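PDB 4N03: ABC-type branched-chain amino acid transport systems periplasmic component-like protein from Thermomonospora curvata, which probably binds long-chain fatty acids such as palmitic acid and hands them to a membrane ABC transporter as its substrate-binding component. Local coordinates for residues A[44-47]-A[48-51]; A[202-205]-A[206-210]; A[256-260]-A[261-265]. All blocks are in the same frame, centred on the assembly; numbering follows the deposited sequence. Where two conformers were deposited one is given.

Followed from the N terminus, the three contacts come in series, none enclosing or crossing another, and each is a short turn within one continuous run of chain. Contact 1 leads from the loop after strand 33-40 into helix 47-66. Contact 2 turns the chain at the end of strand 198-204, on the way to helix 212-220. Contact 3 makes a 3-10 turn in the loop between strand 251-253 and helix 268-271. Contacts 1 and 3 meet directly, through Tyr46 and Ser256, and both touch the palmitic acid, so the two sheet-bearing parts of the fold are joined beside the ligand. Contact 2 touches neither, though its nearest atoms come within about 4 Å of contact 1.

Contact 1: residues A[44-47]-A[48-51]. With PLM (palmitic acid), chain B.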
# COMPACT_ATOMS: atom_id res chain seq x y z
N GLY A 44 -13.20 6.47 6.45
CA GLY A 44 -12.22 7.29 7.14
C GLY A 44 -11.28 8.00 6.23
O GLY A 44 -11.60 8.29 5.06
N VAL A 45 -10.07 8.28 6.74
CA VAL A 45 -9.10 9.06 5.99
C VAL A 45 -8.72 8.43 4.65
O VAL A 45 -8.29 9.12 3.77
CB VAL A 45 -7.89 9.39 6.87
CG1 VAL A 45 -7.05 8.16 7.09
CG2 VAL A 45 -7.01 10.49 6.22
N TYR A 46 -8.85 7.11 4.53
CA TYR A 46 -8.50 6.44 3.27
C TYR A 46 -9.70 6.05 2.42
O TYR A 46 -9.52 5.34 1.45
CB TYR A 46 -7.58 5.24 3.53
CG TYR A 46 -6.23 5.71 3.96
CD1 TYR A 46 -5.43 6.38 3.09
CD2 TYR A 46 -5.75 5.51 5.25
CE1 TYR A 46 -4.18 6.86 3.45
CE2 TYR A 46 -4.48 5.97 5.63
CZ TYR A 46 -3.71 6.64 4.73
OH TYR A 46 -2.45 7.06 5.05
N ALA A 47 -10.89 6.53 2.75
CA ALA A 47 -12.13 6.16 2.04
C ALA A 47 -12.02 6.03 0.50
O ALA A 47 -12.40 5.01 -0.02
CB ALA A 47 -13.26 7.14 2.39
N PRO A 48 -11.49 7.04 -0.22
CA PRO A 48 -11.59 6.87 -1.69
C PRO A 48 -10.61 5.79 -2.18
O PRO A 48 -10.85 5.14 -3.19
CB PRO A 48 -11.16 8.24 -2.22
CG PRO A 48 -10.30 8.83 -1.15
CD PRO A 48 -10.97 8.36 0.14
N LEU A 49 -9.48 5.63 -1.47
CA LEU A 49 -8.47 4.64 -1.85
C LEU A 49 -8.94 3.25 -1.47
O LEU A 49 -8.78 2.33 -2.27
CB LEU A 49 -7.11 4.96 -1.27
CG LEU A 49 -6.50 6.24 -1.91
CD1 LEU A 49 -5.40 6.77 -1.03
CD2 LEU A 49 -5.95 6.00 -3.30
N GLY A 50 -9.56 3.07 -0.32
CA GLY A 50 -10.11 1.78 0.02
C GLY A 50 -11.19 1.35 -0.97
O GLY A 50 -11.28 0.19 -1.34
N LYS A 51 -12.03 2.29 -1.40
CA LYS A 51 -13.02 2.01 -2.43
C LYS A 51 -12.37 1.54 -3.70
O LYS A 51 -12.81 0.54 -4.30
CB LYS A 51 -13.91 3.22 -2.66
CG LYS A 51 -15.06 2.98 -3.61
CD LYS A 51 -15.93 4.21 -3.82
CE LYS A 51 -17.12 3.87 -4.73
NZ LYS A 51 -18.03 5.01 -4.85
C1 PLM B . -1.01 2.46 6.66
O1 PLM B . -0.05 1.70 6.38
O2 PLM B . -1.69 2.39 7.71
C2 PLM B . -1.50 3.41 5.59
C3 PLM B . -2.44 2.58 4.61
C4 PLM B . -2.83 3.35 3.37
C5 PLM B . -3.75 2.58 2.48
C6 PLM B . -4.15 3.20 1.13
C7 PLM B . -3.20 2.74 0.03
C8 PLM B . -3.36 3.41 -1.30
C9 PLM B . -2.64 2.75 -2.46
CA PLM B . -1.19 3.24 -2.71
CB PLM B . -0.50 2.24 -3.72
CC PLM B . 0.85 1.72 -3.16
CD PLM B . 1.31 0.41 -3.77
CE PLM B . 2.62 -0.17 -3.24
CF PLM B . 2.65 -1.70 -3.42
CG PLM B . 3.13 -2.16 -4.79
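The carbonyl oxygen of Tyr46 receives two backbone N-H groups at the start of helix 47-66, while the ring of the same residue lies against the bound palmitic acid. Gly50 N approaches Tyr46 O at 2.9 Å on a nearly straight line (N-H...O 170°); the bond from Leu49 N is much more bent and weak. One residue on, Lys51 N reaches Ala47 O at 3.1 Å, and the helical pattern is under way. Pro48 suits the first turn, where backbone nitrogens need no helical acceptor and its own has no hydrogen to give. Just upstream, a type I turn closed by Ala47 N on Gly44 O bends the chain into the helix, and Asp41 accepts from the backbone of both Gly44 and Tyr46.

The side chain of Tyr46 leaves with CG anti to its own carbonyl carbon (chi1 -70°), which sends the ring toward the acyl chain, and chi2 of -67° turns a face to it. C4 of the palmitic acid sits over the ring centre, 3.7 Å from Tyr46 CZ. Leu49 CD1 comes in at the ring edge, 4.1 Å from Tyr46 CD1. The same methyl of Leu49 lies 3.9 Å from C8 of the palmitic acid, so ring and leucine line successive parts of the acyl chain. Tyr84 packs edge-to-face with the Tyr46 ring, and a hydrogen bond between Tyr46 OH and Ser256 OG fixes its far end. Lys51 extends away from the ligand to a salt bridge with Asp305. The arrangement is a helix N-terminus with Tyr46 at the N-cap position, set in the ligand cleft between the two lobes of a type I periplasmic binding protein, as in the leucine-binding family.

Contact 2: residues A[202-205]-A[206-210]; sequences LPIK and PTDRD
Asp208 and Lys205 hold each other by two bonds, one made by a side chain and one by the backbone. Lys205 N donates to Asp208 OD2 at 2.9 Å, nearly straight (169°) but from above the carboxylate plane, and Asp208 N returns to Lys205 O at 2.9 Å, closing a type I turn over Pro206 and Thr207. With CG anti to its carbonyl carbon (chi1 -68°), Asp208 swings its carboxylate back over the end of strand 198-204. There OD2 of Asp208 also rests 3.6 Å from CB of Ile204, a buried residue packed on strand 170-176, while Asp208 O accepts from Gln234 NE2 and so ties the turn to helix 232-244.

The outer side is looser. Thr207 OG1 comes no nearer than 3.8 Å to Lys205 CB, and the lysine chain runs outward to a salt bridge with Glu177, leaving its NZ 6.2 Å from Asp208 OD2. With an alanine here instead of Asp208, Lys205 N would probably lose its acceptor and the contact with Ile204 would open, although the backbone bond closing the turn would remain. The chemistry implies that Asp208 serves this turn as a hydrogen-bond acceptor for the backbone, while the nearby lysine charge is matched by a different acid.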
# COMPACT_ATOMS: atom_id res chain seq x y z
N LEU A 202 7.51 15.30 13.78
CA LEU A 202 6.21 15.86 14.14
C LEU A 202 5.19 14.76 14.12
O LEU A 202 4.58 14.50 13.05
CB LEU A 202 5.83 16.99 13.18
CG LEU A 202 6.54 18.33 13.35
CD1 LEU A 202 6.13 19.33 12.32
CD2 LEU A 202 6.14 18.97 14.68
N PRO A 203 4.89 14.09 15.21
CA PRO A 203 3.87 13.07 15.22
C PRO A 203 2.46 13.65 15.13
O PRO A 203 2.17 14.69 15.71
CB PRO A 203 4.03 12.39 16.58
CG PRO A 203 4.66 13.44 17.41
CD PRO A 203 5.57 14.21 16.52
N ILE A 204 1.59 12.98 14.38
CA ILE A 204 0.18 13.36 14.23
C ILE A 204 -0.64 12.08 14.32
O ILE A 204 -0.16 10.97 14.29
CB ILE A 204 -0.12 14.16 12.96
CG1 ILE A 204 0.26 13.39 11.72
CG2 ILE A 204 0.57 15.51 12.97
CD1 ILE A 204 -0.45 13.81 10.47
N LYS A 205 -1.93 12.28 14.41
CA LYS A 205 -2.91 11.19 14.36
C LYS A 205 -3.79 11.35 13.11
O LYS A 205 -3.91 12.43 12.58
CB LYS A 205 -3.78 11.24 15.62
CG LYS A 205 -3.00 10.94 16.91
CD LYS A 205 -3.86 11.00 18.19
CE LYS A 205 -3.12 10.61 19.51
NZ LYS A 205 -1.74 11.15 19.84
N PRO A 206 -4.45 10.26 12.69
CA PRO A 206 -5.29 10.33 11.50
C PRO A 206 -6.47 11.28 11.63
O PRO A 206 -6.95 11.79 10.63
CB PRO A 206 -5.72 8.88 11.31
CG PRO A 206 -4.68 8.08 11.98
CD PRO A 206 -4.30 8.88 13.15
N THR A 207 -6.85 11.56 12.87
CA THR A 207 -7.92 12.50 13.20
C THR A 207 -7.45 13.97 13.21
O THR A 207 -8.25 14.88 13.46
CB THR A 207 -8.53 12.10 14.55
OG1 THR A 207 -7.51 11.82 15.49
CG2 THR A 207 -9.45 10.90 14.39
N ASP A 208 -6.18 14.23 12.96
CA ASP A 208 -5.68 15.58 12.82
C ASP A 208 -5.92 16.01 11.38
O ASP A 208 -5.21 15.59 10.50
CB ASP A 208 -4.21 15.63 13.24
CG ASP A 208 -4.02 15.40 14.73
OD1 ASP A 208 -4.90 15.75 15.56
OD2 ASP A 208 -2.94 14.89 15.09
N ARG A 209 -6.92 16.87 11.17
CA ARG A 209 -7.44 17.23 9.87
C ARG A 209 -6.72 18.45 9.33
O ARG A 209 -6.68 18.66 8.11
CB ARG A 209 -8.95 17.56 9.99
CG ARG A 209 -9.79 16.41 10.54
CD ARG A 209 -11.29 16.68 10.50
NE ARG A 209 -11.81 16.82 9.13
CZ ARG A 209 -12.10 15.79 8.34
NH1 ARG A 209 -12.03 14.53 8.74
NH2 ARG A 209 -12.54 16.05 7.12
N ASP A 210 -6.21 19.28 10.19
CA ASP A 210 -5.70 20.60 9.83
C ASP A 210 -4.23 20.64 10.19
O ASP A 210 -3.87 20.50 11.36
CB ASP A 210 -6.49 21.62 10.68
CG ASP A 210 -6.22 23.04 10.33
OD1 ASP A 210 -5.21 23.39 9.72
OD2 ASP A 210 -7.08 23.87 10.70

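Contact 3: residues A[256-260]-A[261-265]; sequences SAYSP and QLLAT. With PLM (palmitic acid), chain B.
Leu263 N donates to Pro260 O at 2.9 Å and Leu262 N to Ser259 O at 3.0 Å, two successive bonds that each span three residues, the mark of a 3-10 turn. The turn is finished by Thr265: its OG1 donates to Leu262 O at 2.7 Å, an oxygen that also accepts Thr265 N, and accepts in turn from Ala267 N at the approach to helix 268-271.

Around these bonds the side chains close in. Tyr258, with CG anti to the backbone N (chi1 174°), brings its ring alongside the turn, so that Pro260 N lies over one face, offset toward the rim. Leu263 crosses the tyrosine at about a right angle, its CD1 3.1 Å from Tyr258 OH and its CD2 at the ring edge. Gln261 folds at chi2 and brings OE1 to 3.4 Å from Ser259 CB. Leu262 packs on Pro232 and Ala236 of helix 232-244, its CG 3.5 Å from Ser259 OG. At the ligand end of the loop, Ser256 CB meets C4 of the palmitic acid at 3.6 Å. Gly382 O holds the Tyr258 hydroxyl while Leu263 lies against its side, which implies a ring placed by one polar bond and apolar contacts beside a turn held by its backbone.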
# COMPACT_ATOMS: atom_id res chain seq x y z
N SER A 256 0.60 6.75 0.26
CA SER A 256 -0.84 6.98 0.40
C SER A 256 -1.18 8.41 0.72
O SER A 256 -2.36 8.73 0.96
CB SER A 256 -1.45 6.06 1.44
OG SER A 256 -0.96 6.39 2.73
N ALA A 257 -0.21 9.31 0.69
CA ALA A 257 -0.40 10.71 1.07
C ALA A 257 -0.91 11.55 -0.13
O ALA A 257 -0.40 12.63 -0.38
CB ALA A 257 0.88 11.30 1.66
N TYR A 258 -1.90 11.03 -0.86
CA TYR A 258 -2.43 11.64 -2.09
C TYR A 258 -3.58 10.80 -2.59
O TYR A 258 -3.56 9.61 -2.52
CB TYR A 258 -1.33 11.70 -3.16
CG TYR A 258 -1.85 12.17 -4.46
CD1 TYR A 258 -2.24 13.49 -4.61
CD2 TYR A 258 -1.93 11.35 -5.57
CE1 TYR A 258 -2.80 13.92 -5.83
CE2 TYR A 258 -2.44 11.81 -6.78
CZ TYR A 258 -2.85 13.10 -6.89
OH TYR A 258 -3.37 13.59 -8.09
N SER A 259 -4.60 11.48 -3.12
CA SER A 259 -5.66 10.89 -3.94
C SER A 259 -5.93 11.89 -5.05
O SER A 259 -5.86 13.09 -4.86
CB SER A 259 -6.93 10.72 -3.08
OG SER A 259 -7.45 12.00 -2.73
N PRO A 260 -6.29 11.41 -6.25
CA PRO A 260 -6.59 12.33 -7.32
C PRO A 260 -7.80 13.22 -7.09
O PRO A 260 -7.86 14.31 -7.64
CB PRO A 260 -6.87 11.42 -8.51
CG PRO A 260 -6.25 10.13 -8.19
CD PRO A 260 -6.30 10.01 -6.71
N GLN A 261 -8.67 12.84 -6.18
CA GLN A 261 -9.78 13.70 -5.81
C GLN A 261 -9.28 15.07 -5.34
O GLN A 261 -9.98 16.08 -5.42
CB GLN A 261 -10.61 13.08 -4.68
CG GLN A 261 -11.50 11.95 -5.10
CD GLN A 261 -10.82 10.65 -5.40
OE1 GLN A 261 -9.62 10.44 -5.08
NE2 GLN A 261 -11.58 9.72 -5.93
N LEU A 262 -8.10 15.10 -4.71
CA LEU A 262 -7.57 16.35 -4.21
C LEU A 262 -7.34 17.39 -5.33
O LEU A 262 -7.33 18.59 -5.08
CB LEU A 262 -6.25 16.15 -3.48
CG LEU A 262 -6.25 15.21 -2.29
CD1 LEU A 262 -4.84 15.09 -1.70
CD2 LEU A 262 -7.25 15.63 -1.22
N LEU A 263 -7.19 16.93 -6.57
CA LEU A 263 -6.98 17.83 -7.69
C LEU A 263 -8.23 18.61 -8.07
O LEU A 263 -8.09 19.66 -8.70
CB LEU A 263 -6.42 17.10 -8.89
CG LEU A 263 -5.09 16.40 -8.67
CD1 LEU A 263 -4.54 15.83 -9.93
CD2 LEU A 263 -4.04 17.31 -8.04
N ALA A 264 -9.38 18.18 -7.59
CA ALA A 264 -10.64 18.86 -7.80
C ALA A 264 -10.94 19.80 -6.68
O ALA A 264 -12.05 20.31 -6.62
CB ALA A 264 -11.77 17.85 -7.98
N THR A 265 -9.96 20.10 -5.83
CA THR A 265 -10.07 21.02 -4.71
C THR A 265 -9.04 22.14 -4.88
O THR A 265 -8.16 22.05 -5.73
CB THR A 265 -9.83 20.34 -3.35
OG1 THR A 265 -8.44 20.14 -3.16
CG2 THR A 265 -10.54 18.99 -3.26
C1 PLM B . -1.01 2.46 6.66
O1 PLM B . -0.05 1.70 6.38
O2 PLM B . -1.69 2.39 7.71
C2 PLM B . -1.50 3.41 5.59
C3 PLM B . -2.44 2.58 4.61
C4 PLM B . -2.83 3.35 3.37
C5 PLM B . -3.75 2.58 2.48
C6 PLM B . -4.15 3.20 1.13
C7 PLM B . -3.20 2.74 0.03
C8 PLM B . -3.36 3.41 -1.30
C9 PLM B . -2.64 2.75 -2.46
CA PLM B . -1.19 3.24 -2.71
CB PLM B . -0.50 2.24 -3.72
CC PLM B . 0.85 1.72 -3.16
CD PLM B . 1.31 0.41 -3.77
CE PLM B . 2.62 -0.17 -3.24
CF PLM B . 2.65 -1.70 -3.42
CG PLM B . 3.13 -2.16 -4.79